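Local atomic coordinates of enoyl CoA hydratase/isomerase (Crotonase) (Legionella pneumophila subsp. pneumophila, PDB entry 3I47), a protein that probably catalyses the hydration of enoyl-CoA thioesters or a related isomerisation, as a crotonase-type enzyme. Residues N26-D29 against N30-T34; A63-L67 against T68-S72. One frame throughout, in Å; residues are numbered along the deposited sequence.

From the N terminus, the chain leaves strand 14-19, runs through a loop and enters helix 30-45 at contact 1. It next passes along strand 51-56 and a second loop, and contact 2 starts helix 67-74. Each contact lies where a loop passes into a helix, within one continuous stretch, with an aspartate at the N-cap. The two follow in series, neither enclosing the other, and their centres lie about 9 Å apart. Between them, Phe-28 N probably bonds to Gly-64 O, and Phe-28 O to Asp-66 N, each at 2.8 Å. Trp-69 packs on Asp-29 and Asn-30, so the two helix starts are joined through backbone and side chains alike.

Contact 1 (N26-D29 against N30-T34); sequences NAFD and NQLLT
Asn-26 O, which accepts from Ser-62 OG, comes only loosely near the helix, 4.2 Å from Leu-32 CD2; in the side chain, OD1 takes the N-H of Arg-21 and ND2 gives to His-60 O. Ala-27 likewise contributes its carbonyl, which lies near the same methyl. Phe-28 does more. Leu-33 CD2 sits over one face of its ring, 3.8 Å from the centroid and 16° off the normal, a CH-pi contact displaced toward the rim. The two side chains cross at about a right angle. Leu-32 CD2 approaches the ring obliquely, 4.1 Å from Phe-28 CD1, so neighbouring leucines of the first turn both pack on this phenylalanine.

At Asp-29 the contact turns polar. With CG lodged between the backbone N and the carbonyl carbon (chi1 63°), the carboxylate folds back over the start of the helix. There OD1 receives Leu-32 N at 2.9 Å in a nearly straight bond of 172°, while OD2 forms a salt bridge with Arg-21. Asp-29 O takes Leu-33 N at 3.1 Å, the first i to i+4 bond, and Leu-33 CG lies 3.3 Å from that same Asp-29 O. Asp-29 N, by contrast, is buried without a partner in the model. This is a classic aspartate N-cap, here starting helix 30-45 of the crotonase fold.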
loop_
_atom_site.group_PDB
_atom_site.type_symbol
_atom_site.label_atom_id
_atom_site.label_comp_id
_atom_site.label_asym_id
_atom_site.label_seq_id
_atom_site.Cartn_x
_atom_site.Cartn_y
_atom_site.Cartn_z
ATOM N N ASN A 26 11.151 5.519 12.290
ATOM C CA ASN A 26 9.737 5.261 12.003
ATOM C C ASN A 26 9.178 4.037 12.709
ATOM O O ASN A 26 8.284 3.362 12.197
ATOM C CB ASN A 26 9.496 5.209 10.481
ATOM C CG ASN A 26 9.753 6.533 9.842
ATOM O OD1 ASN A 26 9.325 7.571 10.375
ATOM N ND2 ASN A 26 10.454 6.533 8.706
ATOM N N ALA A 27 9.677 3.792 13.918
ATOM C CA ALA A 27 9.174 2.681 14.720
ATOM C C ALA A 27 7.717 2.944 15.084
ATOM O O ALA A 27 7.353 4.064 15.471
ATOM C CB ALA A 27 10.033 2.487 15.959
ATOM N N PHE A 28 6.886 1.918 14.940
ATOM C CA PHE A 28 5.430 2.061 15.060
ATOM C C PHE A 28 4.924 2.179 16.495
ATOM O O PHE A 28 5.419 1.511 17.419
ATOM C CB PHE A 28 4.730 0.849 14.415
ATOM C CG PHE A 28 4.572 0.929 12.905
ATOM C CD1 PHE A 28 5.257 1.873 12.137
ATOM C CD2 PHE A 28 3.741 0.013 12.263
ATOM C CE1 PHE A 28 5.102 1.909 10.723
ATOM C CE2 PHE A 28 3.574 0.052 10.872
ATOM C CZ PHE A 28 4.251 0.992 10.113
ATOM N N ASP A 29 3.930 3.038 16.684
ATOM C CA ASP A 29 3.085 2.997 17.882
ATOM C C ASP A 29 1.669 3.420 17.492
ATOM O O ASP A 29 1.423 3.757 16.322
ATOM C CB ASP A 29 3.667 3.829 19.049
ATOM C CG ASP A 29 3.777 5.317 18.740
ATOM O OD1 ASP A 29 2.930 5.864 18.006
ATOM O OD2 ASP A 29 4.699 5.961 19.289
ATOM N N ASN A 30 0.738 3.391 18.441
ATOM C CA ASN A 30 -0.652 3.662 18.119
ATOM C C ASN A 30 -0.875 5.130 17.726
ATOM O O ASN A 30 -1.789 5.418 16.959
ATOM C CB ASN A 30 -1.561 3.300 19.295
ATOM C CG ASN A 30 -1.156 4.012 20.555
ATOM O OD1 ASN A 30 -0.050 3.799 21.060
ATOM N ND2 ASN A 30 -2.016 4.902 21.041
ATOM N N GLN A 31 -0.029 6.034 18.222
ATOM C CA GLN A 31 -0.150 7.469 17.883
ATOM C C GLN A 31 0.219 7.714 16.416
ATOM O O GLN A 31 -0.552 8.339 15.680
ATOM C CB GLN A 31 0.709 8.326 18.809
ATOM C CG GLN A 31 0.535 9.828 18.590
ATOM C CD GLN A 31 1.441 10.623 19.495
ATOM O OE1 GLN A 31 1.314 10.567 20.718
ATOM N NE2 GLN A 31 2.363 11.385 18.896
ATOM N N LEU A 32 1.378 7.208 15.985
ATOM C CA LEU A 32 1.793 7.393 14.599
ATOM C C LEU A 32 0.765 6.764 13.655
ATOM O O LEU A 32 0.399 7.350 12.634
ATOM C CB LEU A 32 3.178 6.766 14.361
ATOM C CG LEU A 32 3.755 6.850 12.945
ATOM C CD1 LEU A 32 4.095 8.283 12.548
ATOM C CD2 LEU A 32 4.970 5.932 12.791
ATOM N N LEU A 33 0.315 5.558 13.992
ATOM C CA LEU A 33 -0.646 4.862 13.122
ATOM C C LEU A 33 -2.003 5.566 13.054
ATOM O O LEU A 33 -2.678 5.522 12.023
ATOM C CB LEU A 33 -0.788 3.392 13.533
ATOM C CG LEU A 33 0.498 2.576 13.408
ATOM C CD1 LEU A 33 0.298 1.216 14.070
ATOM C CD2 LEU A 33 0.988 2.446 11.975
ATOM N N THR A 34 -2.407 6.221 14.144
ATOM C CA THR A 34 -3.635 7.018 14.137
ATOM C C THR A 34 -3.492 8.217 13.207
ATOM O O THR A 34 -4.415 8.501 12.440
ATOM C CB THR A 34 -3.997 7.470 15.576
ATOM O OG1 THR A 34 -4.350 6.313 16.336
ATOM C CG2 THR A 34 -5.196 8.417 15.566
#

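Contact 2 (A63-L67 against T68-S72); sequences AGADL and TWMQS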
loop_
_atom_site.group_PDB
_atom_site.type_symbol
_atom_site.label_atom_id
_atom_site.label_comp_id
_atom_site.label_asym_id
_atom_site.label_seq_id
_atom_site.Cartn_x
_atom_site.Cartn_y
_atom_site.Cartn_z
ATOM N N ALA A 63 11.698 0.487 11.217
ATOM C CA ALA A 63 12.625 -0.483 11.829
ATOM C C ALA A 63 11.959 -1.514 12.753
ATOM O O ALA A 63 12.601 -2.500 13.151
ATOM C CB ALA A 63 13.740 0.249 12.570
ATOM N N GLY A 64 10.685 -1.310 13.077
ATOM C CA GLY A 64 9.981 -2.187 14.009
ATOM C C GLY A 64 9.017 -1.411 14.885
ATOM O O GLY A 64 8.474 -0.399 14.465
ATOM N N ALA A 65 8.788 -1.914 16.093
ATOM C CA ALA A 65 7.867 -1.271 17.033
ATOM C C ALA A 65 8.643 -0.322 17.925
ATOM O O ALA A 65 9.792 -0.592 18.292
ATOM C CB ALA A 65 7.149 -2.324 17.868
ATOM N N ASP A 66 8.013 0.803 18.262
ATOM C CA ASP A 66 8.611 1.777 19.168
ATOM C C ASP A 66 8.797 1.185 20.569
ATOM O O ASP A 66 7.894 0.538 21.099
ATOM C CB ASP A 66 7.723 3.015 19.238
ATOM C CG ASP A 66 8.301 4.084 20.139
ATOM O OD1 ASP A 66 8.014 4.052 21.358
ATOM O OD2 ASP A 66 9.067 4.938 19.635
ATOM N N LEU A 67 9.977 1.403 21.146
ATOM C CA LEU A 67 10.339 0.759 22.418
ATOM C C LEU A 67 9.517 1.254 23.604
ATOM O O LEU A 67 9.206 0.475 24.506
ATOM C CB LEU A 67 11.834 0.931 22.703
ATOM C CG LEU A 67 12.766 0.095 21.820
ATOM C CD1 LEU A 67 14.217 0.466 22.103
ATOM C CD2 LEU A 67 12.544 -1.397 22.049
ATOM N N THR A 68 9.159 2.534 23.599
ATOM C CA THR A 68 8.289 3.071 24.652
ATOM C C THR A 68 6.909 2.424 24.570
ATOM O O THR A 68 6.352 1.981 25.582
ATOM C CB THR A 68 8.161 4.591 24.540
ATOM O OG1 THR A 68 9.468 5.182 24.589
ATOM C CG2 THR A 68 7.265 5.147 25.650
ATOM N N TRP A 69 6.363 2.357 23.355
ATOM C CA TRP A 69 5.088 1.700 23.153
ATOM C C TRP A 69 5.162 0.218 23.542
ATOM O O TRP A 69 4.230 -0.303 24.150
ATOM C CB TRP A 69 4.615 1.875 21.695
ATOM C CG TRP A 69 3.427 1.017 21.379
ATOM C CD1 TRP A 69 2.116 1.323 21.579
ATOM C CD2 TRP A 69 3.458 -0.311 20.859
ATOM N NE1 TRP A 69 1.320 0.270 21.215
ATOM C CE2 TRP A 69 2.115 -0.755 20.772
ATOM C CE3 TRP A 69 4.486 -1.176 20.467
ATOM C CZ2 TRP A 69 1.771 -2.016 20.289
ATOM C CZ3 TRP A 69 4.147 -2.434 20.008
ATOM C CH2 TRP A 69 2.796 -2.844 19.921
ATOM N N MET A 70 6.255 -0.458 23.190
ATOM C CA MET A 70 6.371 -1.878 23.517
ATOM C C MET A 70 6.312 -2.118 25.029
ATOM O O MET A 70 5.651 -3.053 25.492
ATOM C CB MET A 70 7.640 -2.502 22.932
ATOM C CG MET A 70 7.678 -4.016 23.120
ATOM S SD MET A 70 8.994 -4.827 22.169
ATOM C CE MET A 70 9.339 -3.592 20.898
ATOM N N GLN A 71 6.992 -1.266 25.789
ATOM C CA GLN A 71 6.946 -1.393 27.241
ATOM C C GLN A 71 5.520 -1.162 27.773
ATOM O O GLN A 71 5.055 -1.884 28.671
ATOM C CB GLN A 71 7.943 -0.445 27.907
ATOM C CG GLN A 71 7.909 -0.520 29.451
ATOM C CD GLN A 71 8.293 -1.898 30.006
ATOM O OE1 GLN A 71 9.485 -2.204 30.168
ATOM N NE2 GLN A 71 7.285 -2.726 30.324
ATOM N N SER A 72 4.825 -0.182 27.207
ATOM C CA SER A 72 3.439 0.086 27.595
ATOM C C SER A 72 2.557 -1.115 27.259
ATOM O O SER A 72 1.767 -1.578 28.093
ATOM C CB SER A 72 2.908 1.323 26.876
ATOM O OG SER A 72 3.637 2.467 27.275
HETATM O O HOH W 1 10.863 5.256 21.838
#
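Asp-66 OD1 is gripped by two backbone amides: Trp-69 N at 3.1 Å, in a fairly straight bond (163°) to its anti lone pair, and Thr-68 N at 2.9 Å, a bent and weak bond. The carboxylate reaches them because CG stands opposite the backbone N (chi1 -179°), carrying the group to the N-terminal end of the helix, facing the amides of its first turn, where its negative charge probably also suits the positive end of the helix dipole. Its other oxygen, OD2, accepts from water 1 at 2.9 Å, and that water also bonds to Thr-68 OG1, bridging the capping carboxylate to the Thr-68 side chain.

Asp-66 is thus the N-cap of helix 67-74, and it belongs to the Ala-Gly-Ala-Asp-Leu run characteristic of the crotonase family, a region that in relatives supplies a backbone N-H to the oxyanion hole. Its carbonyl begins the regular helix bonding: Asp-66 O receives Met-70 N at 2.8 Å, in the carbonyl plane, and also lies at the edge of the Trp-69 ring.

Ala-65 CB touches both Trp-69, obliquely at CZ3 (3.7 Å), and Met-70 CE (3.9 Å). Met-70 bends at its thioether (chi3 -21°), and its CE methyl also lies 4.1 Å from Leu-67 CD2, the two side chains running alongside each other. Trp-69 NE1 meanwhile donates to Asp-84 on helix 78-97.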